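Local coordinates for protein probable ss-1,3-N-acetylglucosaminyltransferase (Staphylococcus aureus subsp. aureus N315, PDB 6H21) that is a probable glycosyltransferase of family 2 with a GT-A fold, holding uridine-diphosphate-N-acetylglucosamine together with manganese, at residues M26-N31 against L54-D59; H36-S41 against D112-E117. One frame throughout, in Å; residues are numbered along the deposited sequence.

Contact 1: M26-N31 against L54-D59; sequences MPTFNN and LIIIDD. With UD1 (uridine-diphosphate-N-acetylglucosamine), chain X.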
loop_
_atom_site.group_PDB
_atom_site.type_symbol
_atom_site.label_atom_id
_atom_site.label_comp_id
_atom_site.label_asym_id
_atom_site.label_seq_id
_atom_site.Cartn_x
_atom_site.Cartn_y
_atom_site.Cartn_z
ATOM N N MET C 26 -22.851 4.937 -43.367
ATOM C CA MET C 26 -23.100 3.657 -42.718
ATOM C C MET C 26 -22.198 2.583 -43.317
ATOM O O MET C 26 -22.452 2.105 -44.420
ATOM C CB MET C 26 -24.563 3.235 -42.883
ATOM C CG MET C 26 -24.895 1.951 -42.157
ATOM S SD MET C 26 -26.644 1.504 -42.294
ATOM C CE MET C 26 -26.767 1.139 -44.041
ATOM N N PRO C 27 -21.145 2.139 -42.595
ATOM C CA PRO C 27 -20.383 0.959 -42.995
ATOM C C PRO C 27 -21.194 -0.308 -42.690
ATOM O O PRO C 27 -21.912 -0.342 -41.695
ATOM C CB PRO C 27 -19.122 1.045 -42.128
ATOM C CG PRO C 27 -19.586 1.741 -40.878
ATOM C CD PRO C 27 -20.645 2.722 -41.339
ATOM N N THR C 28 -21.091 -1.310 -43.568
ATOM C CA THR C 28 -21.762 -2.598 -43.406
ATOM C C THR C 28 -20.727 -3.722 -43.535
ATOM O O THR C 28 -19.694 -3.556 -44.184
ATOM C CB THR C 28 -22.901 -2.773 -44.423
ATOM O OG1 THR C 28 -22.373 -2.755 -45.750
ATOM C CG2 THR C 28 -23.966 -1.703 -44.304
ATOM N N PHE C 29 -21.019 -4.856 -42.891
ATOM C CA PHE C 29 -20.228 -6.069 -43.020
ATOM C C PHE C 29 -21.042 -7.266 -42.511
ATOM O O PHE C 29 -21.302 -7.381 -41.312
ATOM C CB PHE C 29 -18.907 -5.943 -42.260
ATOM C CG PHE C 29 -18.059 -7.185 -42.337
ATOM C CD1 PHE C 29 -17.477 -7.564 -43.540
ATOM C CD2 PHE C 29 -17.869 -7.988 -41.222
ATOM C CE1 PHE C 29 -16.706 -8.713 -43.620
ATOM C CE2 PHE C 29 -17.091 -9.134 -41.304
ATOM C CZ PHE C 29 -16.514 -9.493 -42.503
ATOM N N ASN C 30 -21.482 -8.116 -43.448
ATOM C CA ASN C 30 -22.181 -9.382 -43.162
ATOM C C ASN C 30 -23.433 -9.160 -42.309
ATOM O O ASN C 30 -23.706 -9.938 -41.392
ATOM C CB ASN C 30 -21.264 -10.387 -42.465
ATOM C CG ASN C 30 -20.201 -10.940 -43.384
ATOM O OD1 ASN C 30 -20.160 -10.604 -44.567
ATOM N ND2 ASN C 30 -19.348 -11.794 -42.846
ATOM N N ASN C 31 -24.205 -8.117 -42.622
ATOM C CA ASN C 31 -25.427 -7.819 -41.874
ATOM C C ASN C 31 -26.573 -8.709 -42.372
ATOM O O ASN C 31 -27.419 -9.135 -41.588
ATOM C CB ASN C 31 -25.783 -6.335 -41.967
ATOM C CG ASN C 31 -24.649 -5.455 -41.493
ATOM O OD1 ASN C 31 -23.801 -5.052 -42.283
ATOM N ND2 ASN C 31 -24.591 -5.201 -40.198
ATOM N N LEU C 54 -28.101 8.756 -47.809
ATOM C CA LEU C 54 -27.478 7.683 -47.105
ATOM C C LEU C 54 -26.369 7.120 -48.001
ATOM O O LEU C 54 -26.620 6.751 -49.168
ATOM C CB LEU C 54 -28.546 6.641 -46.780
ATOM C CG LEU C 54 -28.011 5.315 -46.260
ATOM C CD1 LEU C 54 -27.271 5.504 -44.952
ATOM C CD2 LEU C 54 -29.149 4.327 -46.109
ATOM N N ILE C 55 -25.139 7.124 -47.469
ATOM C CA ILE C 55 -23.981 6.533 -48.128
ATOM C C ILE C 55 -23.682 5.218 -47.413
ATOM O O ILE C 55 -23.297 5.237 -46.259
ATOM C CB ILE C 55 -22.755 7.475 -48.109
ATOM C CG1 ILE C 55 -23.077 8.864 -48.669
ATOM C CG2 ILE C 55 -21.578 6.836 -48.832
ATOM C CD1 ILE C 55 -21.981 9.894 -48.464
ATOM N N ILE C 56 -23.863 4.096 -48.110
ATOM C CA ILE C 56 -23.526 2.779 -47.566
ATOM C C ILE C 56 -22.162 2.347 -48.126
ATOM O O ILE C 56 -21.964 2.262 -49.342
ATOM C CB ILE C 56 -24.615 1.735 -47.878
ATOM C CG1 ILE C 56 -26.018 2.257 -47.551
ATOM C CG2 ILE C 56 -24.306 0.429 -47.157
ATOM C CD1 ILE C 56 -27.144 1.331 -47.966
ATOM N N ILE C 57 -21.227 2.049 -47.222
ATOM C CA ILE C 57 -19.937 1.524 -47.611
ATOM C C ILE C 57 -19.815 0.095 -47.091
ATOM O O ILE C 57 -19.672 -0.096 -45.908
ATOM C CB ILE C 57 -18.793 2.392 -47.071
ATOM C CG1 ILE C 57 -19.052 3.882 -47.289
ATOM C CG2 ILE C 57 -17.475 1.923 -47.680
ATOM C CD1 ILE C 57 -19.013 4.293 -48.735
ATOM N N ASP C 58 -19.837 -0.890 -47.989
ATOM C CA ASP C 58 -19.761 -2.283 -47.568
ATOM C C ASP C 58 -18.300 -2.751 -47.511
ATOM O O ASP C 58 -17.573 -2.696 -48.508
ATOM C CB ASP C 58 -20.577 -3.203 -48.466
ATOM C CG ASP C 58 -20.533 -4.630 -47.962
ATOM O OD1 ASP C 58 -21.159 -4.902 -46.914
ATOM O OD2 ASP C 58 -19.810 -5.427 -48.575
ATOM N N ASP C 59 -17.895 -3.249 -46.338
ATOM C CA ASP C 59 -16.487 -3.598 -46.070
ATOM C C ASP C 59 -16.217 -5.028 -46.564
ATOM O O ASP C 59 -15.760 -5.883 -45.808
ATOM C CB ASP C 59 -16.140 -3.394 -44.593
ATOM C CG ASP C 59 -14.653 -3.237 -44.295
ATOM O OD1 ASP C 59 -13.855 -3.125 -45.255
ATOM O OD2 ASP C 59 -14.303 -3.217 -43.105
HETATM C "C1'" UD1 X . -18.871 -0.562 -30.967
HETATM C "C2'" UD1 X . -19.118 0.731 -30.185
HETATM C "C3'" UD1 X . -19.651 1.812 -31.123
HETATM C "C4'" UD1 X . -18.694 1.983 -32.301
HETATM C "C5'" UD1 X . -18.350 0.645 -32.961
HETATM C "C6'" UD1 X . -17.293 0.797 -34.060
HETATM C "C7'" UD1 X . -19.728 0.470 -27.808
HETATM C "C8'" UD1 X . -20.861 0.239 -26.843
HETATM N "N2'" UD1 X . -20.063 0.499 -29.100
HETATM O "O1'" UD1 X . -20.124 -0.975 -31.522
HETATM O "O3'" UD1 X . -19.804 3.050 -30.411
HETATM O "O4'" UD1 X . -19.306 2.841 -33.266
HETATM O "O5'" UD1 X . -17.905 -0.326 -31.992
HETATM O "O6'" UD1 X . -16.128 1.474 -33.600
HETATM O "O7'" UD1 X . -18.581 0.630 -27.428
HETATM N N1 UD1 X . -17.877 -2.958 -39.569
HETATM C C2 UD1 X . -17.050 -2.746 -40.687
HETATM N N3 UD1 X . -16.105 -3.615 -41.023
HETATM C C4 UD1 X . -15.915 -4.722 -40.314
HETATM C C5 UD1 X . -16.711 -4.974 -39.196
HETATM C C6 UD1 X . -17.702 -4.064 -38.821
HETATM O O2 UD1 X . -17.175 -1.732 -41.387
HETATM O O4 UD1 X . -15.019 -5.509 -40.691
HETATM C C1B UD1 X . -18.879 -1.935 -39.268
HETATM C C2B UD1 X . -20.246 -2.488 -38.905
HETATM O "O2'" UD1 X . -20.966 -2.874 -40.070
HETATM C C3B UD1 X . -20.858 -1.309 -38.167
HETATM C C4B UD1 X . -19.658 -0.625 -37.514
HETATM O O4B UD1 X . -18.478 -1.137 -38.155
HETATM O O3B UD1 X . -21.490 -0.408 -39.085
HETATM C C5B UD1 X . -19.555 -0.913 -36.027
HETATM O O5B UD1 X . -19.759 -2.304 -35.819
HETATM P PA UD1 X . -20.744 -2.857 -34.686
HETATM O O1A UD1 X . -20.698 -4.346 -34.810
HETATM O O2A UD1 X . -22.070 -2.103 -34.646
HETATM O O3A UD1 X . -19.906 -2.452 -33.403
HETATM P PB UD1 X . -20.483 -2.475 -31.916
HETATM O O1B UD1 X . -19.647 -3.430 -31.122
HETATM O O2B UD1 X . -21.997 -2.625 -31.876
#
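The ring of F29 lies between the ligand and its own chain: O4 of uridine-diphosphate-N-acetylglucosamine stands over one face, offset toward the rim, and CG of N30 sits over the centre of the other. D59 O approaches the same ring obliquely, 3.3 Å from F29 CD1. Both segments belong to the first beta-alpha-beta unit of a GT-A fold, whose parallel strands 22-28 and 52-58 end here at the nucleotide pocket. Their ladder alternates regularly, M26 N to I55 O, I57 N to M26 O, T28 N to I57 O and finally D59 N to T28 O, the last at 2.8 Å and nearly straight (174°). On the face of the sheet carrying M26, T28, I56 and D58, the M26 chain bends at chi3 (67°) and lays CE against I56 CG1, while T28 CG2 meets I56 CG2 at 3.6 Å. Helices 35-43 and 66-72 cover these side chains. T28 OG1 is set between its backbone N and carbonyl carbon (chi1 62°) and donates to the anti lone pair of D58 OD1 at 2.7 Å; S61 OG binds the same carboxylate oxygen. Here the nucleotide binds: P27 O, within the ladder, accepts from ligand O3B at 2.6 Å and from O2', and past it D59 OD2, also bonded to S87 OG, receives the N-H of ligand N3 at 2.8 Å.

Contact 2: H36-S41 against D112-E117; sequences HRTISS and DDLLHE. With MN (manganese (II) ion), chain Y; MN (manganese (II) ion), chain Z; UD1 (uridine-diphosphate-N-acetylglucosamine), chain X.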
loop_
_atom_site.group_PDB
_atom_site.type_symbol
_atom_site.label_atom_id
_atom_site.label_comp_id
_atom_site.label_asym_id
_atom_site.label_seq_id
_atom_site.Cartn_x
_atom_site.Cartn_y
_atom_site.Cartn_z
ATOM N N HIS C 36 -32.220 -4.394 -43.425
ATOM C CA HIS C 36 -33.443 -3.707 -43.908
ATOM C C HIS C 36 -33.964 -2.719 -42.854
ATOM O O HIS C 36 -34.346 -1.575 -43.184
ATOM C CB HIS C 36 -34.554 -4.705 -44.267
ATOM C CG HIS C 36 -34.357 -5.382 -45.579
ATOM N ND1 HIS C 36 -34.404 -4.695 -46.774
ATOM C CD2 HIS C 36 -34.118 -6.676 -45.890
ATOM C CE1 HIS C 36 -34.204 -5.536 -47.768
ATOM N NE2 HIS C 36 -34.023 -6.760 -47.253
ATOM N N ARG C 37 -33.991 -3.165 -41.599
ATOM C CA ARG C 37 -34.562 -2.394 -40.518
ATOM C C ARG C 37 -33.818 -1.067 -40.323
ATOM O O ARG C 37 -34.449 -0.041 -40.129
ATOM C CB ARG C 37 -34.516 -3.187 -39.213
ATOM C CG ARG C 37 -35.295 -2.528 -38.088
ATOM C CD ARG C 37 -35.346 -3.404 -36.857
ATOM N NE ARG C 37 -34.047 -3.588 -36.226
ATOM C CZ ARG C 37 -33.887 -3.952 -34.959
ATOM N NH1 ARG C 37 -34.942 -4.114 -34.177
ATOM N NH2 ARG C 37 -32.674 -4.145 -34.473
ATOM N N THR C 38 -32.482 -1.116 -40.344
ATOM C CA THR C 38 -31.637 0.064 -40.130
ATOM C C THR C 38 -31.804 1.022 -41.316
ATOM O O THR C 38 -31.949 2.223 -41.124
ATOM C CB THR C 38 -30.163 -0.319 -39.925
ATOM O OG1 THR C 38 -30.037 -1.027 -38.687
ATOM C CG2 THR C 38 -29.243 0.879 -39.924
ATOM N N ILE C 39 -31.788 0.477 -42.538
ATOM C CA ILE C 39 -31.912 1.307 -43.725
ATOM C C ILE C 39 -33.276 2.007 -43.701
ATOM O O ILE C 39 -33.361 3.200 -43.995
ATOM C CB ILE C 39 -31.681 0.501 -45.016
ATOM C CG1 ILE C 39 -30.220 0.071 -45.131
ATOM C CG2 ILE C 39 -32.119 1.299 -46.239
ATOM C CD1 ILE C 39 -29.949 -0.879 -46.272
ATOM N N SER C 40 -34.333 1.250 -43.374
ATOM C CA SER C 40 -35.695 1.789 -43.309
ATOM C C SER C 40 -35.771 2.957 -42.310
ATOM O O SER C 40 -36.483 3.941 -42.550
ATOM C CB SER C 40 -36.684 0.707 -42.966
ATOM O OG SER C 40 -36.690 -0.324 -43.956
ATOM N N SER C 41 -35.037 2.853 -41.193
ATOM C CA SER C 41 -35.026 3.917 -40.187
ATOM C C SER C 41 -34.401 5.195 -40.764
ATOM O O SER C 41 -34.774 6.284 -40.350
ATOM C CB SER C 41 -34.363 3.482 -38.887
ATOM O OG SER C 41 -32.952 3.658 -38.910
ATOM N N ASP C 112 -26.183 -1.765 -37.391
ATOM C CA ASP C 112 -27.073 -2.529 -36.521
ATOM C C ASP C 112 -27.994 -1.610 -35.692
ATOM O O ASP C 112 -28.842 -2.108 -34.965
ATOM C CB ASP C 112 -26.268 -3.473 -35.613
ATOM C CG ASP C 112 -25.229 -2.781 -34.741
ATOM O OD1 ASP C 112 -24.988 -1.570 -34.947
ATOM O OD2 ASP C 112 -24.658 -3.452 -33.847
ATOM N N ASP C 113 -27.841 -0.283 -35.784
ATOM C CA ASP C 113 -28.584 0.674 -34.890
ATOM C C ASP C 113 -29.770 1.292 -35.656
ATOM O O ASP C 113 -30.002 0.954 -36.813
ATOM C CB ASP C 113 -27.636 1.737 -34.324
ATOM C CG ASP C 113 -26.515 1.183 -33.445
ATOM O OD1 ASP C 113 -26.715 0.116 -32.839
ATOM O OD2 ASP C 113 -25.437 1.831 -33.397
ATOM N N LEU C 114 -30.547 2.156 -34.993
ATOM C CA LEU C 114 -31.795 2.723 -35.546
ATOM C C LEU C 114 -31.833 4.233 -35.277
ATOM O O LEU C 114 -31.521 4.668 -34.168
ATOM C CB LEU C 114 -33.004 2.063 -34.879
ATOM C CG LEU C 114 -33.084 0.543 -34.967
ATOM C CD1 LEU C 114 -34.192 0.006 -34.061
ATOM C CD2 LEU C 114 -33.307 0.113 -36.408
ATOM N N LEU C 115 -32.208 5.014 -36.296
ATOM C CA LEU C 115 -32.507 6.439 -36.123
ATOM C C LEU C 115 -33.988 6.617 -35.760
ATOM O O LEU C 115 -34.865 5.964 -36.331
ATOM C CB LEU C 115 -32.200 7.194 -37.420
ATOM C CG LEU C 115 -30.731 7.365 -37.781
ATOM C CD1 LEU C 115 -30.584 8.342 -38.935
ATOM C CD2 LEU C 115 -29.920 7.836 -36.579
ATOM N N HIS C 116 -34.256 7.512 -34.807
ATOM C CA HIS C 116 -35.579 8.099 -34.637
ATOM C C HIS C 116 -35.948 8.837 -35.936
ATOM O O HIS C 116 -35.093 9.414 -36.595
ATOM C CB HIS C 116 -35.562 8.991 -33.390
ATOM C CG HIS C 116 -36.901 9.417 -32.910
ATOM N ND1 HIS C 116 -37.643 10.380 -33.570
ATOM C CD2 HIS C 116 -37.623 9.045 -31.832
ATOM C CE1 HIS C 116 -38.780 10.561 -32.924
ATOM N NE2 HIS C 116 -38.782 9.761 -31.845
ATOM N N GLU C 117 -37.235 8.830 -36.300
ATOM C CA GLU C 117 -37.694 9.462 -37.564
ATOM C C GLU C 117 -37.377 10.967 -37.578
ATOM O O GLU C 117 -37.224 11.536 -38.656
ATOM C CB GLU C 117 -39.184 9.193 -37.826
ATOM C CG GLU C 117 -40.135 9.803 -36.798
ATOM C CD GLU C 117 -41.620 9.561 -37.070
ATOM O OE1 GLU C 117 -41.957 8.640 -37.851
ATOM O OE2 GLU C 117 -42.451 10.285 -36.494
HETATM MN MN MN Y . -23.490 -1.667 -33.204
HETATM MN MN MN Z . -24.161 -5.704 -33.178
HETATM C "C1'" UD1 X . -18.871 -0.562 -30.967
HETATM C "C2'" UD1 X . -19.118 0.731 -30.185
HETATM C "C3'" UD1 X . -19.651 1.812 -31.123
HETATM C "C4'" UD1 X . -18.694 1.983 -32.301
HETATM C "C5'" UD1 X . -18.350 0.645 -32.961
HETATM C "C6'" UD1 X . -17.293 0.797 -34.060
HETATM C "C7'" UD1 X . -19.728 0.470 -27.808
HETATM C "C8'" UD1 X . -20.861 0.239 -26.843
HETATM N "N2'" UD1 X . -20.063 0.499 -29.100
HETATM O "O1'" UD1 X . -20.124 -0.975 -31.522
HETATM O "O3'" UD1 X . -19.804 3.050 -30.411
HETATM O "O4'" UD1 X . -19.306 2.841 -33.266
HETATM O "O5'" UD1 X . -17.905 -0.326 -31.992
HETATM O "O6'" UD1 X . -16.128 1.474 -33.600
HETATM O "O7'" UD1 X . -18.581 0.630 -27.428
HETATM N N1 UD1 X . -17.877 -2.958 -39.569
HETATM C C2 UD1 X . -17.050 -2.746 -40.687
HETATM N N3 UD1 X . -16.105 -3.615 -41.023
HETATM C C4 UD1 X . -15.915 -4.722 -40.314
HETATM C C5 UD1 X . -16.711 -4.974 -39.196
HETATM C C6 UD1 X . -17.702 -4.064 -38.821
HETATM O O2 UD1 X . -17.175 -1.732 -41.387
HETATM O O4 UD1 X . -15.019 -5.509 -40.691
HETATM C C1B UD1 X . -18.879 -1.935 -39.268
HETATM C C2B UD1 X . -20.246 -2.488 -38.905
HETATM O "O2'" UD1 X . -20.966 -2.874 -40.070
HETATM C C3B UD1 X . -20.858 -1.309 -38.167
HETATM C C4B UD1 X . -19.658 -0.625 -37.514
HETATM O O4B UD1 X . -18.478 -1.137 -38.155
HETATM O O3B UD1 X . -21.490 -0.408 -39.085
HETATM C C5B UD1 X . -19.555 -0.913 -36.027
HETATM O O5B UD1 X . -19.759 -2.304 -35.819
HETATM P PA UD1 X . -20.744 -2.857 -34.686
HETATM O O1A UD1 X . -20.698 -4.346 -34.810
HETATM O O2A UD1 X . -22.070 -2.103 -34.646
HETATM O O3A UD1 X . -19.906 -2.452 -33.403
HETATM P PB UD1 X . -20.483 -2.475 -31.916
HETATM O O1B UD1 X . -19.647 -3.430 -31.122
HETATM O O2B UD1 X . -21.997 -2.625 -31.876
HETATM O O HOH W 1 -29.983 -4.360 -35.675
HETATM O O HOH W 2 -36.854 6.328 -38.810
HETATM O O HOH W 3 -24.994 -1.398 -31.667
HETATM O O HOH W 4 -23.061 0.522 -32.869
#
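R37 runs its long side chain across that of L114 at about a right angle. From CB the chain leaves with CG anti to the backbone N (chi1 -171°), and CG meets L114 CD2 at 3.7 Å; CD touches the same methyl more loosely, and NE has both methyls as neighbours. The chain bends at chi3, and the guanidinium then has L114 CD1 over the centre of one face, 4.0 Å above its plane. At the tip NH2 gives a bond to a water lying in that plane, which passes a bond on to D112 O, while NH1 forms a salt bridge with E142.

On the next residue, T38 OG1 lies 2.7 Å from D113 O, but S111 O is also within its reach, and the hydroxyl proton may serve either. S41 is more definite: its hydroxyl gives to T38 O and, in return, accepts L115 N at 3.0 Å with an N-H...O angle of 165°. A second water joins S41 O to L115 O. Helix 35-43 is in this way fastened to the segment that begins with D112, the second aspartate of a probable DxD motif (D110, D112) of GT-A enzymes, and strand 114-115 in that segment is itself paired with strand 222-225.

D112 turns away from the helix toward the metals. Its two oxygens chelate one manganese, OD1 at 2.3 Å and OD2 at 2.2 Å, and OD2 also reaches a second manganese at 2.4 Å. Ligand oxygens O2A and O2B and two waters complete the first ion's shell. D113 is second shell: OD1 and OD2 each accept from one of those waters, and Y222 and V225 hold the carboxylate in turn.

Contact 1 is almost wholly buried, whereas contact 2 is partly so, with R37 exposed to solvent. Helix 35-43, one side of contact 2, is the crossover of the beta-alpha-beta unit whose two strands make contact 1: T38 and I39 pack inward on M26, I39 also reaches L54 and I56, and R37, T38 and S41 serve the 112-117 segment. Their chemistry differs accordingly. A parallel backbone ladder with aliphatic packing carries contact 1, while contact 2 relies on hydroxyls, waters and a leucine-arginine crossing. Both touch the same ligand, 26-31 with 54-59 at its nucleoside and 112-117 at its diphosphate, through manganese.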